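Local coordinates for archaemetzincin (Archaeoglobus fulgidus, PDB 3ZVS), which is probably a zinc-dependent metalloprotease of the metzincin type, with one catalytic and one apparently structural zinc ion and no known natural substrate, at residues L59-T65 / G88-A92. Residues are numbered along the deposited sequence; the frame is centred on the assembly and turned at random.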
ATOM      1  N   LEU A  59      -4.979  12.484   3.151  1.00 16.46           N
ATOM      2  CA  LEU A  59      -4.495  12.448   1.789  1.00 18.02           C
ATOM      3  C   LEU A  59      -5.456  13.214   0.888  1.00 18.02           C
ATOM      4  O   LEU A  59      -6.652  13.277   1.176  1.00 20.97           O
ATOM      5  CB  LEU A  59      -4.387  10.986   1.330  1.00 15.65           C
ATOM      6  CG  LEU A  59      -3.259  10.192   1.989  1.00 16.75           C
ATOM      7  CD1 LEU A  59      -3.358   8.717   1.611  1.00 14.43           C
ATOM      8  CD2 LEU A  59      -1.882  10.749   1.620  1.00 17.04           C
ATOM      9  N   PRO A  60      -4.949  13.772  -0.215  1.00 21.58           N
ATOM     10  CA  PRO A  60      -5.879  14.416  -1.142  1.00 28.11           C
ATOM     11  C   PRO A  60      -6.732  13.363  -1.825  1.00 23.51           C
ATOM     12  O   PRO A  60      -6.199  12.300  -2.159  1.00 21.19           O
ATOM     13  CB  PRO A  60      -4.951  15.097  -2.155  1.00 33.65           C
ATOM     14  CG  PRO A  60      -3.692  14.326  -2.116  1.00 33.56           C
ATOM     15  CD  PRO A  60      -3.558  13.816  -0.706  1.00 28.26           C
ATOM     16  N   PRO A  61      -8.027  13.635  -2.016  1.00 24.00           N
ATOM     17  CA  PRO A  61      -8.917  12.675  -2.683  1.00 24.80           C
ATOM     18  C   PRO A  61      -8.786  12.715  -4.213  1.00 21.77           C
ATOM     19  O   PRO A  61      -9.743  12.994  -4.937  1.00 24.78           O
ATOM     20  CB  PRO A  61     -10.312  13.125  -2.225  1.00 28.96           C
ATOM     21  CG  PRO A  61     -10.168  14.583  -1.998  1.00 28.46           C
ATOM     22  CD  PRO A  61      -8.762  14.816  -1.523  1.00 29.53           C
ATOM     23  N   ILE A  62      -7.592  12.422  -4.694  1.00 20.45           N
ATOM     24  CA  ILE A  62      -7.336  12.431  -6.114  1.00 20.85           C
ATOM     25  C   ILE A  62      -7.012  11.006  -6.525  1.00 20.18           C
ATOM     26  O   ILE A  62      -6.031  10.430  -6.079  1.00 21.55           O
ATOM     27  CB  ILE A  62      -6.177  13.369  -6.438  1.00 23.83           C
ATOM     28  CG1 ILE A  62      -6.542  14.797  -5.992  1.00 26.96           C
ATOM     29  CG2 ILE A  62      -5.862  13.298  -7.908  1.00 23.98           C
ATOM     30  CD1 ILE A  62      -5.398  15.751  -6.051  1.00 30.49           C
ATOM     31  N   LYS A  63      -7.842  10.426  -7.375  1.00 18.30           N
ATOM     32  CA  LYS A  63      -7.666   9.030  -7.753  1.00 17.56           C
ATOM     33  C   LYS A  63      -6.502   8.893  -8.720  1.00 18.91           C
ATOM     34  O   LYS A  63      -6.485   9.584  -9.752  1.00 21.86           O
ATOM     35  CB  LYS A  63      -8.953   8.516  -8.415  1.00 23.63           C
ATOM     36  CG  LYS A  63      -8.954   7.032  -8.728  1.00 23.94           C
ATOM     37  CD  LYS A  63     -10.336   6.559  -9.238  1.00 32.78           C
ATOM     38  CE  LYS A  63     -10.456   5.032  -9.331  1.00 42.22           C
ATOM     39  NZ  LYS A  63     -11.477   4.475  -8.367  1.00 33.24           N
ATOM     40  N   VAL A  64      -5.502   8.040  -8.462  1.00 16.61           N
ATOM     41  CA  VAL A  64      -5.289   7.257  -7.253  1.00 14.18           C
ATOM     42  C   VAL A  64      -4.159   7.903  -6.445  1.00 14.67           C
ATOM     43  O   VAL A  64      -3.129   8.244  -7.011  1.00 14.60           O
ATOM     44  CB  VAL A  64      -4.808   5.827  -7.606  1.00 13.52           C
ATOM     45  CG1 VAL A  64      -4.425   5.025  -6.353  1.00 15.79           C
ATOM     46  CG2 VAL A  64      -5.871   5.073  -8.408  1.00 17.32           C
ATOM     47  N   THR A  65      -4.355   8.073  -5.141  1.00 12.71           N
ATOM     48  CA  THR A  65      -3.298   8.560  -4.269  1.00 12.47           C
ATOM     49  C   THR A  65      -2.980   7.506  -3.228  1.00 11.01           C
ATOM     50  O   THR A  65      -3.853   7.082  -2.478  1.00 13.88           O
ATOM     51  CB  THR A  65      -3.685   9.896  -3.598  1.00 15.05           C
ATOM     52  OG1 THR A  65      -3.848  10.887  -4.612  1.00 16.82           O
ATOM     53  CG2 THR A  65      -2.605  10.336  -2.606  1.00 15.31           C
ATOM     54  N   GLY A  88     -12.957   1.270  -4.417  1.00 15.04           N
ATOM     55  CA  GLY A  88     -13.486   2.035  -5.538  1.00 17.41           C
ATOM     56  C   GLY A  88     -13.473   3.549  -5.365  1.00 18.82           C
ATOM     57  O   GLY A  88     -14.133   4.255  -6.129  1.00 22.61           O
ATOM     58  N   GLY A  89     -12.707   4.037  -4.384  1.00 16.09           N
ATOM     59  CA  GLY A  89     -12.577   5.468  -4.076  1.00 15.29           C
ATOM     60  C   GLY A  89     -11.335   6.088  -4.705  1.00 14.42           C
ATOM     61  O   GLY A  89     -11.027   5.888  -5.883  1.00 16.23           O
ATOM     62  N   ALA A  90     -10.602   6.865  -3.893  1.00 14.17           N
ATOM     63  CA  ALA A  90      -9.471   7.599  -4.424  1.00 15.38           C
ATOM     64  C   ALA A  90      -8.150   7.315  -3.737  1.00 12.81           C
ATOM     65  O   ALA A  90      -7.096   7.467  -4.365  1.00 15.10           O
ATOM     66  CB  ALA A  90      -9.758   9.068  -4.367  1.00 17.42           C
ATOM     67  N   ARG A  91      -8.212   6.920  -2.467  1.00 12.85           N
ATOM     68  CA  ARG A  91      -7.034   6.939  -1.590  1.00 12.64           C
ATOM     69  C   ARG A  91      -6.738   5.591  -0.940  1.00 12.23           C
ATOM     70  O   ARG A  91      -7.649   4.820  -0.626  1.00 13.14           O
ATOM     71  CB  ARG A  91      -7.257   7.951  -0.449  1.00 15.37           C
ATOM     72  CG  ARG A  91      -7.381   9.371  -0.927  1.00 16.99           C
ATOM     73  CD  ARG A  91      -7.792  10.278   0.208  1.00 16.22           C
ATOM     74  NE  ARG A  91      -9.197  10.134   0.535  1.00 18.57           N
ATOM     75  CZ  ARG A  91      -9.894  11.034   1.223  1.00 24.75           C
ATOM     76  NH1 ARG A  91      -9.301  12.137   1.631  1.00 22.18           N
ATOM     77  NH2 ARG A  91     -11.180  10.824   1.497  1.00 31.71           N
ATOM     78  N   ALA A  92      -5.453   5.310  -0.721  1.00 11.67           N
ATOM     79  CA  ALA A  92      -5.022   4.189   0.101  1.00 10.04           C
ATOM     80  C   ALA A  92      -3.752   4.552   0.815  1.00  8.12           C
ATOM     81  O   ALA A  92      -3.087   5.547   0.447  1.00 10.62           O
ATOM     82  CB  ALA A  92      -4.801   2.936  -0.747  1.00 13.17           C
TER
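Thr65 and Arg91, the first residues of two neighbouring parallel strands, 65-69 and 91-95, form a bridge in the mixed five-stranded sheet of this metzincin, and the contact illustrates how the loop before one strand packs against the start of the next. The tight part begins with backbone: Thr65 N donates to Ala90 O at 2.9 Å, and Thr65 O receives Ala92 N at 3.0 Å, both nearly straight. Leu59 CD1 packs on Ala92 O, and the methyl of Ala92 rests against Glu118 and Val122 of helix 104-122, which carries two of the three histidines that bind the catalytic zinc, His117 and His121. Thr65 OG1 donates to Ile62 O at 2.7 Å, bridging the cis peptide between Lys63 and Val64.

Toward solvent, at Lys63, Gly88 and Gly89, the fit is looser. Lys63, its CG anti to the backbone N (chi1 -174°), runs alongside Gly89 until NZ bonds Gly89 O; Val122 O is a second acceptor. Arg91 belongs to the close packing: bent at chi3 (-76°), it has Pro61 CB over one guanidinium face, while NH2 forms a salt bridge with Glu86. At the guanidinium edge, NH1 meets Leu59 O in plane at 2.9 Å.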